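Local coordinates for glycoside hydrolase family 81 (Clostridium thermocellum, PDB 6FOP), which probably hydrolyses beta-1,3-glucans such as laminarin, as a family 81 glycoside hydrolase of the Clostridium thermocellum cellulosome, at residues Y155-S158 / G159-C162; L206-T210 / V211-T215; L320-Y323 / I324-A328; T381-E384 / G385-A388; W437-R440 / D441-G444. One frame throughout, in Å; residues are numbered along the deposited sequence.

In the fold
The five local contacts fall into two groups on opposite sides of the chain's centre. Interactions 1 and 2 belong to the beta-rich part: their centres are 14 Å apart, and they touch where Tyr155 CD2 meets Leu214 CD2 at 3.5 Å. Interactions 3, 4 and 5 lie within the C-terminal family 81 region, with interaction 2 about 59 Å from interaction 5, centre to centre. Interaction 4 carries the calcium pair and packs on interaction 5 through Thr381 OG1 and Trp443 CZ3, 3.6 Å apart; their centres are 20 Å apart. Interaction 3 stands apart on helix 317-329, its centre 34 Å from that of interaction 4 and 30 Å from that of interaction 5.

Interaction 1. Residues Y155-S158 / G159-C162; sequences YGDS and GSQC
Ser160 OG meets the backbone of Asp157 across the turn: Asp157 N donates to it at 3.0 Å with an N-H...O angle of 159°. The return bond runs from Ser160 N to Asp157 O, 3.2 Å long, with the donor well above the carbonyl plane. A third bond closes the same corner, Gly159 N giving its hydrogen to Asp157 OD1 at 3.0 Å on the anti side of the carboxylate, 34° out of its plane. With chi1 of 59°, Asp157 CG sits between its own N and carbonyl carbon, which curls the carboxylate over the turn to reach that N-H. Gly156 CA lies 3.3 Å from Ser160 OG, and its backbone, with positive phi, adopts a conformation that suits glycine.

Nearer the strands, the Tyr155 ring presents its edge to Cys162 O, with CE2 3.5 Å from that oxygen. Cys162 SG stands obliquely to the same ring, 4.9 Å from its centroid, a sulfur-aromatic contact. Leu214 of helix 211-220 packs on both side chains. Further out, Trp182 NE1 donates to Ser160 O, and the amide of Gln161 is held by Glu253, Lys218 and the carbonyl of Ala176, which joins residues 159-162 to Ala176 and, through Lys218, to helix 211-220.

The Ser160 N to Asp157 O bond closes a type I beta turn from Asp157 to Ser160, and the Gly159 N to Asp157 OD1 bond adds an Asx turn at its start; together they form the tip of the connection between antiparallel strands 152-155 and 162-167, at the outer edge of an eight-stranded sheet.

Interaction 2. Residues L206-T210 / V211-T215; sequences LPDNT and VSTLT
Thr210 O accepts from Leu214 N at 3.1 Å with an N-H...O angle of 165°, the first full helical turn after the loop 207-210. Within the helix, Val211 O takes both Thr215 N and Thr215 OG1, so the first carbonyl of the helix is gripped by two bonds.

The side chains fasten the start of the helix. Thr210 is the N-cap: its OG1 accepts from Thr213 N at 3.2 Å. A chi1 of 70° places that hydroxyl between the residue's own N and carbonyl carbon, facing the first turn. Asp208 supports the cap. Its OD1 accepts from Thr210 N at 2.8 Å through the anti lone pair, making an Asx turn, and from Thr210 OG1 at 2.7 Å, from above the carboxylate plane. The other oxygen, OD2, uses its syn lone pair for Thr213 OG1, also at 2.7 Å. One carboxylate therefore fixes both threonine hydroxyls, and because both its oxygens accept hydrogens it probably stays ionised.

Next to this polar cluster, Thr213 CG2 meets Pro207 CD at 3.7 Å, methyl and ring reaching toward each other, while the CD1 methyls of Leu206 and Leu214 come together. Tyr279 covers Pro207 and Thr213, and Tyr217 packs on Leu206 and Pro207.

An Asx turn thus feeds an N-capped helix, a compact strand-to-helix junction that joins strand 200-206 of the eight-stranded antiparallel sheet to helix 211-220.

Interaction 3. Residues L320-Y323 / I324-A328; sequences LNRY and INELA
Arg322 and Glu326, one turn apart on the same helix, form the ionic part of this contact. Arg322 NH1 donates to Glu326 OE2 at 3.1 Å, with the acceptor only 9° out of the guanidinium plane, so the carboxylate oxygen sits at the guanidinium edge. The two side chains run alongside each other; the arginine, extended through chi2, bends at chi3 (52°) to bring NH1 round to the glutamate. Its NH2 has a second charged partner in Glu636, which also accepts from Tyr323 OH, so the arginine bridges two acidic groups.

The backbone bonds are regular. Ile324 N to Leu320 O, Asn325 N to Asn321 O at 2.9 Å, Glu326 N to Arg322 O at 2.8 Å and Leu327 N to Tyr323 O each span four residues.

Among the other polar groups, Asn321 and Asn325 stand one turn apart with their amide planes 73° from each other and their ND2 atoms 3.7 Å apart. Neither pairs with the other: both OD1 atoms accept from Asn361 ND2, one amide serving the two. Glu326 OE1, the second carboxylate oxygen, lies near the plane of the Tyr323 ring, 3.8 Å from CD1.

The apolar side chains pack on neighbouring helices: Leu320, Ile324 and Leu327 on helix 339-359, Tyr323 and Ile324 on helix 646-659, and Ile324 also on helix 362-379. The pattern is that of an amphipathic alpha-helix with an i to i+4 salt bridge, here packed in the helical C-terminal domain of family 81.

Interaction 4. Residues T381-E384 / G385-A388; sequences TAKE and GETA. With CA (calcium ion), chain C; CA (calcium ion), chain D; ACT (acetate ion), chain X.
Glu386 N returns to Lys383 O at 3.0 Å, closing a type II beta turn that carries Glu384 and Gly385 at its corners and builds part of a two-calcium site. Gly385 takes the positive phi (78°) that the third place of such a turn calls for. Water 1 donates to both Lys383 O and Glu386 O.

The Glu386 chain is fully extended, with CG anti to the backbone N (chi1 -168°), and so carries the carboxylate back over the preceding residues. There OE1 accepts from Lys383 N in a nearly straight bond of 3.1 Å (N-H...O angle 174°), which, with the bidentate grip on calcium, holds the carboxylate's rotation. Both oxygens chelate the calcium ion of chain C, OE1 at 2.5 Å and OE2 at 2.4 Å, while Thr381 O joins the same ion at 2.4 Å. Asp378 and Lys389 complete its protein ligands. Thr381 OG1 is hydrogen-bonded to Glu377 O. Thr387 OG1 donates to an acetate ion, probably from the crystallisation liquor.

The second calcium ion, of chain D, shares OE2 and is otherwise largely hydrated, binding four waters; Asp378 also belongs to its site. Bridging two cations would probably keep Glu386 ionised. Water 2 links that ion to the backbone: it lies 2.2 Å from the calcium of chain D and donates to Ala388 O at 2.7 Å.

Interaction 5. Residues W437-R440 / D441-G444; sequences WASR and DNWG
Trp437, with CG anti to its backbone N (chi1 -171°), and Trp443, with CG beside its own N (chi1 -58°), swing their indoles together across the junction of two helices. The five-membered rings form an offset stack with centroids 4.2 Å apart and planes 30° from parallel. Trp443 CD1 comes over one face of the Trp437 indole, 3.3 Å from NE1. Alongside, Trp443 CB stands over the centre of the six-membered ring, 3.6 Å from its centroid, in a CH-pi contact.

Backbone bonds hold the two residues at this spacing. Trp443 N donates to Trp437 O at 3.0 Å, nearly along the C=O axis. Ser439 O is shared by Asn442 N and Gly444 N, each at 2.9 Å and from opposite faces of its plane; the second bond spans five residues, which marks a pi-type turn at the start of helix 440-455. Ser439 is the N-cap, though its OG accepts from Asn442 N only weakly, at 3.5 Å. Gln436 O is a partner of both Ser439 OG and Asn442 ND2. Gly444 CA packs against Ala438 O at 3.3 Å, a CA-H...O contact.

At the end of helix 362-379, Trp437 NE1 is hydrogen-bonded to Glu377 OE2, and Trp443 rests on Phe380 and Thr381. The NE1 bond restrains the Trp437 indole while one face of it takes the stacking and CH-pi contacts, and the nearby carboxylate probably polarises the N-H.

Interaction 1. Residues Y155-S158 / G159-C162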
loop_
_atom_site.group_PDB
_atom_site.type_symbol
_atom_site.label_atom_id
_atom_site.label_comp_id
_atom_site.label_asym_id
_atom_site.label_seq_id
_atom_site.Cartn_x
_atom_site.Cartn_y
_atom_site.Cartn_z
ATOM N N TYR A 155 -20.016 33.820 -7.835
ATOM C CA TYR A 155 -19.753 34.247 -9.194
ATOM C C TYR A 155 -20.755 33.581 -10.100
ATOM O O TYR A 155 -21.034 32.378 -9.979
ATOM C CB TYR A 155 -18.330 33.843 -9.668
ATOM C CG TYR A 155 -18.148 34.148 -11.125
ATOM C CD1 TYR A 155 -17.812 35.439 -11.551
ATOM C CD2 TYR A 155 -18.437 33.190 -12.095
ATOM C CE1 TYR A 155 -17.721 35.748 -12.905
ATOM C CE2 TYR A 155 -18.347 33.488 -13.450
ATOM C CZ TYR A 155 -17.984 34.767 -13.851
ATOM O OH TYR A 155 -17.883 35.071 -15.199
ATOM N N GLY A 156 -21.248 34.372 -11.055
ATOM C CA GLY A 156 -22.009 33.846 -12.166
ATOM C C GLY A 156 -23.477 34.154 -12.106
ATOM O O GLY A 156 -23.986 34.652 -11.109
ATOM N N ASP A 157 -24.155 33.865 -13.201
ATOM C CA ASP A 157 -25.611 34.055 -13.296
ATOM C C ASP A 157 -26.156 33.058 -14.319
ATOM O O ASP A 157 -25.414 32.180 -14.754
ATOM C CB ASP A 157 -25.948 35.512 -13.625
ATOM C CG ASP A 157 -25.346 36.008 -14.930
ATOM O OD1 ASP A 157 -25.110 35.240 -15.876
ATOM O OD2 ASP A 157 -25.178 37.240 -15.015
ATOM N N SER A 158 -27.428 33.185 -14.698
ATOM C CA SER A 158 -28.053 32.216 -15.572
ATOM C C SER A 158 -27.394 32.115 -16.930
ATOM O O SER A 158 -27.594 31.114 -17.599
ATOM C CB SER A 158 -29.553 32.509 -15.731
ATOM O OG SER A 158 -29.760 33.766 -16.362
ATOM N N GLY A 159 -26.630 33.135 -17.340
ATOM C CA GLY A 159 -25.972 33.137 -18.637
ATOM C C GLY A 159 -24.477 32.895 -18.631
ATOM O O GLY A 159 -23.872 32.858 -19.693
ATOM N N SER A 160 -23.858 32.731 -17.465
ATOM C CA SER A 160 -22.402 32.559 -17.435
ATOM C C SER A 160 -22.025 31.110 -17.679
ATOM O O SER A 160 -22.817 30.187 -17.459
ATOM C CB SER A 160 -21.807 33.037 -16.122
ATOM O OG SER A 160 -22.377 32.345 -15.055
ATOM N N GLN A 161 -20.813 30.922 -18.169
ATOM C CA GLN A 161 -20.307 29.581 -18.483
ATOM C C GLN A 161 -20.021 28.717 -17.252
ATOM O O GLN A 161 -20.160 27.483 -17.285
ATOM C CB GLN A 161 -19.048 29.748 -19.318
ATOM C CG GLN A 161 -18.525 28.442 -19.738
ATOM C CD GLN A 161 -17.423 28.481 -20.721
ATOM O OE1 GLN A 161 -16.876 29.518 -21.075
ATOM N NE2 GLN A 161 -17.059 27.300 -21.156
ATOM N N CYS A 162 -19.624 29.383 -16.177
ATOM C CA CYS A 162 -19.345 28.739 -14.927
ATOM C C CYS A 162 -19.997 29.469 -13.799
ATOM O O CYS A 162 -20.335 30.656 -13.930
ATOM C CB CYS A 162 -17.843 28.541 -14.717
ATOM S SG CYS A 162 -16.908 29.921 -14.058
#

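Interaction 2. Residues L206-T210 / V211-T215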
loop_
_atom_site.group_PDB
_atom_site.type_symbol
_atom_site.label_atom_id
_atom_site.label_comp_id
_atom_site.label_asym_id
_atom_site.label_seq_id
_atom_site.Cartn_x
_atom_site.Cartn_y
_atom_site.Cartn_z
ATOM N N LEU A 206 -12.488 24.325 -4.751
ATOM C CA LEU A 206 -11.613 25.488 -4.831
ATOM C C LEU A 206 -11.041 25.788 -3.468
ATOM O O LEU A 206 -11.688 25.544 -2.466
ATOM C CB LEU A 206 -12.425 26.696 -5.310
ATOM C CG LEU A 206 -13.132 26.501 -6.644
ATOM C CD1 LEU A 206 -14.078 27.671 -6.918
ATOM C CD2 LEU A 206 -12.152 26.332 -7.785
ATOM N N PRO A 207 -9.848 26.394 -3.434
ATOM C CA PRO A 207 -9.217 26.720 -2.169
ATOM C C PRO A 207 -9.704 28.045 -1.574
ATOM O O PRO A 207 -9.360 28.354 -0.430
ATOM C CB PRO A 207 -7.726 26.820 -2.533
ATOM C CG PRO A 207 -7.732 27.191 -3.977
ATOM C CD PRO A 207 -8.935 26.530 -4.579
ATOM N N ASP A 208 -10.474 28.824 -2.330
ATOM C CA ASP A 208 -10.961 30.123 -1.848
ATOM C C ASP A 208 -12.126 30.545 -2.736
ATOM O O ASP A 208 -12.439 29.851 -3.694
ATOM C CB ASP A 208 -9.816 31.174 -1.831
ATOM C CG ASP A 208 -9.256 31.467 -3.200
ATOM O OD1 ASP A 208 -10.017 31.981 -4.033
ATOM O OD2 ASP A 208 -8.057 31.159 -3.458
ATOM N N ASN A 209 -12.763 31.669 -2.409
ATOM C CA ASN A 209 -13.893 32.187 -3.184
ATOM C C ASN A 209 -13.547 33.413 -4.006
ATOM O O ASN A 209 -14.444 34.172 -4.337
ATOM C CB ASN A 209 -15.101 32.472 -2.289
ATOM C CG ASN A 209 -14.876 33.601 -1.281
ATOM O OD1 ASN A 209 -13.784 34.167 -1.142
ATOM N ND2 ASN A 209 -15.955 33.963 -0.590
ATOM N N THR A 210 -12.284 33.575 -4.398
ATOM C CA THR A 210 -11.924 34.707 -5.230
ATOM C C THR A 210 -12.177 34.393 -6.705
ATOM O O THR A 210 -12.056 33.250 -7.166
ATOM C CB THR A 210 -10.458 35.141 -5.037
ATOM O OG1 THR A 210 -9.548 34.169 -5.584
ATOM C CG2 THR A 210 -10.164 35.392 -3.557
ATOM N N VAL A 211 -12.469 35.465 -7.450
ATOM C CA VAL A 211 -12.684 35.324 -8.886
ATOM C C VAL A 211 -11.382 34.946 -9.576
ATOM O O VAL A 211 -11.398 34.181 -10.505
ATOM C CB VAL A 211 -13.304 36.616 -9.464
ATOM C CG1 VAL A 211 -13.402 36.545 -10.982
ATOM C CG2 VAL A 211 -14.677 36.827 -8.849
ATOM N N SER A 212 -10.258 35.466 -9.107
ATOM C CA SER A 212 -8.961 35.107 -9.669
ATOM C C SER A 212 -8.693 33.578 -9.614
ATOM O O SER A 212 -8.282 32.973 -10.597
ATOM C CB SER A 212 -7.837 35.870 -8.954
ATOM O OG SER A 212 -6.591 35.458 -9.491
ATOM N N THR A 213 -8.972 32.974 -8.463
ATOM C CA THR A 213 -8.832 31.541 -8.315
ATOM C C THR A 213 -9.789 30.788 -9.211
ATOM O O THR A 213 -9.379 29.850 -9.906
ATOM C CB THR A 213 -8.978 31.144 -6.852
ATOM O OG1 THR A 213 -7.897 31.746 -6.125
ATOM C CG2 THR A 213 -8.963 29.621 -6.665
ATOM N N LEU A 214 -11.042 31.215 -9.246
ATOM C CA LEU A 214 -12.034 30.559 -10.095
ATOM C C LEU A 214 -11.616 30.610 -11.558
ATOM O O LEU A 214 -11.764 29.626 -12.276
ATOM C CB LEU A 214 -13.388 31.214 -9.900
ATOM C CG LEU A 214 -14.544 30.658 -10.722
ATOM C CD1 LEU A 214 -14.830 29.196 -10.379
ATOM C CD2 LEU A 214 -15.781 31.511 -10.486
ATOM N N THR A 215 -11.053 31.741 -11.988
ATOM C CA THR A 215 -10.599 31.891 -13.375
ATOM C C THR A 215 -9.502 30.876 -13.689
ATOM O O THR A 215 -9.490 30.276 -14.758
ATOM C CB THR A 215 -10.082 33.326 -13.608
ATOM O OG1 THR A 215 -11.133 34.263 -13.319
ATOM C CG2 THR A 215 -9.628 33.518 -15.010
#

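Interaction 3. Residues L320-Y323 / I324-A328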
loop_
_atom_site.group_PDB
_atom_site.type_symbol
_atom_site.label_atom_id
_atom_site.label_comp_id
_atom_site.label_asym_id
_atom_site.label_seq_id
_atom_site.Cartn_x
_atom_site.Cartn_y
_atom_site.Cartn_z
ATOM N N LEU A 320 22.042 -19.402 21.999
ATOM C CA LEU A 320 21.405 -19.170 20.691
ATOM C C LEU A 320 21.188 -20.478 19.948
ATOM O O LEU A 320 20.136 -20.707 19.344
ATOM C CB LEU A 320 22.236 -18.177 19.888
ATOM C CG LEU A 320 21.628 -17.714 18.575
ATOM C CD1 LEU A 320 20.421 -16.865 18.857
ATOM C CD2 LEU A 320 22.588 -16.913 17.725
ATOM N N ASN A 321 22.196 -21.352 20.008
ATOM C CA ASN A 321 22.105 -22.653 19.369
ATOM C C ASN A 321 20.998 -23.475 19.997
ATOM O O ASN A 321 20.266 -24.189 19.300
ATOM C CB ASN A 321 23.439 -23.387 19.447
ATOM C CG ASN A 321 23.436 -24.671 18.650
ATOM O OD1 ASN A 321 23.277 -24.653 17.452
ATOM N ND2 ASN A 321 23.589 -25.789 19.331
ATOM N N ARG A 322 20.894 -23.415 21.324
ATOM C CA ARG A 322 19.798 -24.121 21.969
ATOM C C ARG A 322 18.429 -23.585 21.533
ATOM O O ARG A 322 17.491 -24.375 21.298
ATOM C CB ARG A 322 19.927 -24.053 23.502
ATOM C CG ARG A 322 18.723 -24.639 24.236
ATOM C CD ARG A 322 19.002 -24.823 25.712
ATOM N NE ARG A 322 19.506 -23.620 26.360
ATOM C CZ ARG A 322 18.757 -22.599 26.774
ATOM N NH1 ARG A 322 17.433 -22.622 26.617
ATOM N NH2 ARG A 322 19.349 -21.550 27.342
ATOM N N TYR A 323 18.308 -22.269 21.410
ATOM C CA TYR A 323 17.061 -21.710 20.901
ATOM C C TYR A 323 16.727 -22.225 19.499
ATOM O O TYR A 323 15.570 -22.511 19.204
ATOM C CB TYR A 323 17.074 -20.161 20.912
ATOM C CG TYR A 323 17.438 -19.518 22.226
ATOM C CD1 TYR A 323 17.247 -20.152 23.437
ATOM C CD2 TYR A 323 18.017 -18.252 22.254
ATOM C CE1 TYR A 323 17.620 -19.543 24.632
ATOM C CE2 TYR A 323 18.398 -17.642 23.421
ATOM C CZ TYR A 323 18.247 -18.308 24.622
ATOM O OH TYR A 323 18.627 -17.679 25.784
ATOM N N ILE A 324 17.750 -22.360 18.666
ATOM C CA ILE A 324 17.585 -22.939 17.327
ATOM C C ILE A 324 17.100 -24.390 17.424
ATOM O O ILE A 324 16.181 -24.775 16.721
ATOM C CB ILE A 324 18.861 -22.775 16.498
ATOM C CG1 ILE A 324 19.011 -21.314 16.055
ATOM C CG2 ILE A 324 18.899 -23.728 15.310
ATOM C CD1 ILE A 324 17.988 -20.841 15.018
ATOM N N ASN A 325 17.702 -25.175 18.319
ATOM C CA ASN A 325 17.238 -26.556 18.520
ATOM C C ASN A 325 15.812 -26.629 19.039
ATOM O O ASN A 325 15.050 -27.517 18.641
ATOM C CB ASN A 325 18.187 -27.324 19.436
ATOM C CG ASN A 325 19.475 -27.715 18.739
ATOM O OD1 ASN A 325 19.511 -27.921 17.526
ATOM N ND2 ASN A 325 20.531 -27.836 19.502
ATOM N N GLU A 326 15.448 -25.709 19.927
ATOM C CA GLU A 326 14.090 -25.679 20.451
ATOM C C GLU A 326 13.106 -25.407 19.299
ATOM O O GLU A 326 12.067 -26.065 19.206
ATOM C CB GLU A 326 13.975 -24.635 21.585
ATOM C CG GLU A 326 14.716 -25.070 22.854
ATOM C CD GLU A 326 14.915 -24.004 23.921
ATOM O OE1 GLU A 326 14.533 -22.839 23.717
ATOM O OE2 GLU A 326 15.485 -24.351 25.011
ATOM N N LEU A 327 13.436 -24.462 18.431
ATOM C CA LEU A 327 12.588 -24.187 17.287
ATOM C C LEU A 327 12.549 -25.358 16.316
ATOM O O LEU A 327 11.496 -25.651 15.739
ATOM C CB LEU A 327 13.047 -22.903 16.589
ATOM C CG LEU A 327 12.232 -22.507 15.361
ATOM C CD1 LEU A 327 10.775 -22.213 15.687
ATOM C CD2 LEU A 327 12.897 -21.336 14.698
ATOM N N ALA A 328 13.689 -26.012 16.101
ATOM C CA ALA A 328 13.734 -27.134 15.170
ATOM C C ALA A 328 12.777 -28.252 15.565
ATOM O O ALA A 328 12.202 -28.910 14.693
ATOM C CB ALA A 328 15.153 -27.645 14.998
#

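Interaction 4. Residues T381-E384 / G385-A388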
loop_
_atom_site.group_PDB
_atom_site.type_symbol
_atom_site.label_atom_id
_atom_site.label_comp_id
_atom_site.label_asym_id
_atom_site.label_seq_id
_atom_site.Cartn_x
_atom_site.Cartn_y
_atom_site.Cartn_z
ATOM N N THR A 381 1.183 -27.114 -5.702
ATOM C CA THR A 381 0.625 -28.189 -6.514
ATOM C C THR A 381 -0.840 -28.413 -6.107
ATOM O O THR A 381 -1.141 -28.601 -4.938
ATOM C CB THR A 381 1.408 -29.495 -6.273
ATOM O OG1 THR A 381 2.804 -29.263 -6.520
ATOM C CG2 THR A 381 0.913 -30.589 -7.187
ATOM N N ALA A 382 -1.744 -28.358 -7.075
ATOM C CA ALA A 382 -3.163 -28.617 -6.845
ATOM C C ALA A 382 -3.482 -30.002 -7.377
ATOM O O ALA A 382 -3.620 -30.204 -8.585
ATOM C CB ALA A 382 -4.025 -27.548 -7.549
ATOM N N LYS A 383 -3.568 -30.970 -6.476
ATOM C CA LYS A 383 -3.877 -32.353 -6.853
ATOM C C LYS A 383 -5.388 -32.566 -6.992
ATOM O O LYS A 383 -6.175 -31.907 -6.331
ATOM C CB LYS A 383 -3.299 -33.329 -5.825
ATOM C CG LYS A 383 -1.790 -33.433 -5.896
ATOM C CD LYS A 383 -1.271 -34.537 -4.987
ATOM C CE LYS A 383 0.214 -34.771 -5.224
ATOM N NZ LYS A 383 0.740 -35.845 -4.338
ATOM N N GLU A 384 -5.787 -33.488 -7.857
ATOM C CA GLU A 384 -7.200 -33.832 -8.015
ATOM C C GLU A 384 -7.822 -34.307 -6.701
ATOM O O GLU A 384 -7.289 -35.196 -6.045
ATOM C CB GLU A 384 -7.369 -34.899 -9.098
ATOM C CG GLU A 384 -8.826 -35.237 -9.394
ATOM C CD GLU A 384 -9.017 -35.965 -10.709
ATOM O OE1 GLU A 384 -8.032 -36.522 -11.255
ATOM O OE2 GLU A 384 -10.171 -35.974 -11.190
ATOM N N GLY A 385 -8.922 -33.672 -6.298
ATOM C CA GLY A 385 -9.590 -34.003 -5.041
ATOM C C GLY A 385 -8.939 -33.458 -3.787
ATOM O O GLY A 385 -9.448 -33.699 -2.689
ATOM N N GLU A 386 -7.834 -32.718 -3.921
ATOM C CA GLU A 386 -7.164 -32.148 -2.758
ATOM C C GLU A 386 -8.012 -30.988 -2.259
ATOM O O GLU A 386 -8.530 -30.220 -3.067
ATOM C CB GLU A 386 -5.765 -31.668 -3.134
ATOM C CG GLU A 386 -4.882 -31.323 -1.958
ATOM C CD GLU A 386 -3.486 -30.856 -2.362
ATOM O OE1 GLU A 386 -3.312 -30.298 -3.474
ATOM O OE2 GLU A 386 -2.544 -30.984 -1.545
ATOM N N THR A 387 -8.184 -30.868 -0.950
ATOM C CA THR A 387 -9.002 -29.790 -0.392
ATOM C C THR A 387 -8.249 -28.777 0.439
ATOM O O THR A 387 -8.821 -27.730 0.802
ATOM C CB THR A 387 -10.114 -30.366 0.479
ATOM O OG1 THR A 387 -9.538 -31.186 1.494
ATOM C CG2 THR A 387 -11.065 -31.194 -0.370
ATOM N N ALA A 388 -6.989 -29.067 0.751
ATOM C CA ALA A 388 -6.148 -28.146 1.488
ATOM C C ALA A 388 -4.761 -28.116 0.880
ATOM O O ALA A 388 -4.295 -29.105 0.333
ATOM C CB ALA A 388 -6.057 -28.561 2.941
HETATM CA CA CA C . -1.132 -29.388 -2.725
HETATM CA CA CA D . -1.209 -32.001 0.111
HETATM C C ACT X . -9.624 -31.347 5.212
HETATM O O ACT X . -10.048 -31.033 6.363
HETATM O OXT ACT X . -8.969 -30.562 4.484
HETATM C CH3 ACT X . -9.910 -32.725 4.685
HETATM O O HOH W 1 -7.562 -29.448 -5.714
HETATM O O HOH W 2 -2.780 -31.120 1.374
HETATM O O HOH W 3 -0.689 -33.413 1.860
HETATM O O HOH W 4 0.237 -33.180 -1.350
HETATM O O HOH W 5 -2.494 -33.972 -0.420
#

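Interaction 5. Residues W437-R440 / D441-G444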
loop_
_atom_site.group_PDB
_atom_site.type_symbol
_atom_site.label_atom_id
_atom_site.label_comp_id
_atom_site.label_asym_id
_atom_site.label_seq_id
_atom_site.Cartn_x
_atom_site.Cartn_y
_atom_site.Cartn_z
ATOM N N TRP A 437 15.974 -25.073 -7.606
ATOM C CA TRP A 437 14.597 -25.126 -7.080
ATOM C C TRP A 437 13.747 -23.920 -7.534
ATOM O O TRP A 437 12.577 -24.042 -7.902
ATOM C CB TRP A 437 14.643 -25.149 -5.545
ATOM C CG TRP A 437 13.342 -25.423 -4.874
ATOM C CD1 TRP A 437 12.883 -26.636 -4.447
ATOM C CD2 TRP A 437 12.327 -24.468 -4.507
ATOM N NE1 TRP A 437 11.671 -26.507 -3.861
ATOM C CE2 TRP A 437 11.283 -25.196 -3.909
ATOM C CE3 TRP A 437 12.199 -23.080 -4.647
ATOM C CZ2 TRP A 437 10.134 -24.587 -3.401
ATOM C CZ3 TRP A 437 11.036 -22.473 -4.160
ATOM C CH2 TRP A 437 10.032 -23.223 -3.542
ATOM N N ALA A 438 14.372 -22.754 -7.508
ATOM C CA ALA A 438 13.699 -21.500 -7.803
ATOM C C ALA A 438 13.566 -21.195 -9.290
ATOM O O ALA A 438 12.919 -20.200 -9.650
ATOM C CB ALA A 438 14.439 -20.357 -7.114
ATOM N N SER A 439 14.190 -21.987 -10.167
ATOM C CA SER A 439 14.077 -21.728 -11.594
ATOM C C SER A 439 12.604 -21.784 -12.054
ATOM O O SER A 439 11.768 -22.517 -11.460
ATOM C CB SER A 439 14.928 -22.733 -12.368
ATOM O OG SER A 439 14.273 -23.966 -12.446
ATOM N N ARG A 440 12.295 -21.024 -13.109
ATOM C CA ARG A 440 10.931 -20.980 -13.664
ATOM C C ARG A 440 10.390 -22.351 -14.064
ATOM O O ARG A 440 9.202 -22.605 -13.893
ATOM C CB ARG A 440 10.809 -20.002 -14.848
ATOM C CG ARG A 440 10.576 -18.559 -14.427
ATOM C CD ARG A 440 10.097 -17.709 -15.603
ATOM N NE ARG A 440 8.797 -18.176 -16.088
ATOM C CZ ARG A 440 7.616 -17.937 -15.507
ATOM N NH1 ARG A 440 7.519 -17.206 -14.397
ATOM N NH2 ARG A 440 6.507 -18.437 -16.042
ATOM N N ASP A 441 11.268 -23.237 -14.545
ATOM C CA ASP A 441 10.871 -24.592 -14.928
ATOM C C ASP A 441 10.519 -25.494 -13.729
ATOM O O ASP A 441 9.826 -26.509 -13.896
ATOM C CB ASP A 441 11.984 -25.277 -15.741
ATOM C CG ASP A 441 12.277 -24.587 -17.067
ATOM O OD1 ASP A 441 11.361 -23.998 -17.684
ATOM O OD2 ASP A 441 13.445 -24.643 -17.505
ATOM N N ASN A 442 11.013 -25.135 -12.542
ATOM C CA ASN A 442 10.700 -25.834 -11.325
ATOM C C ASN A 442 9.649 -25.064 -10.535
ATOM O O ASN A 442 8.527 -24.980 -11.016
ATOM C CB ASN A 442 12.003 -26.176 -10.572
ATOM C CG ASN A 442 12.841 -27.195 -11.334
ATOM O OD1 ASN A 442 12.292 -28.128 -11.915
ATOM N ND2 ASN A 442 14.150 -27.024 -11.341
ATOM N N TRP A 443 9.979 -24.505 -9.373
ATOM C CA TRP A 443 8.964 -23.878 -8.529
ATOM C C TRP A 443 8.801 -22.373 -8.765
ATOM O O TRP A 443 7.885 -21.754 -8.180
ATOM C CB TRP A 443 9.243 -24.211 -7.047
ATOM C CG TRP A 443 9.247 -25.705 -6.916
ATOM C CD1 TRP A 443 10.345 -26.544 -6.851
ATOM C CD2 TRP A 443 8.108 -26.553 -6.972
ATOM N NE1 TRP A 443 9.936 -27.847 -6.836
ATOM C CE2 TRP A 443 8.574 -27.891 -6.924
ATOM C CE3 TRP A 443 6.725 -26.315 -7.060
ATOM C CZ2 TRP A 443 7.702 -28.981 -6.948
ATOM C CZ3 TRP A 443 5.859 -27.397 -7.057
ATOM C CH2 TRP A 443 6.351 -28.717 -7.017
ATOM N N GLY A 444 9.683 -21.768 -9.569
ATOM C CA GLY A 444 9.642 -20.329 -9.765
ATOM C C GLY A 444 8.399 -19.831 -10.484
ATOM O O GLY A 444 7.955 -18.699 -10.231
#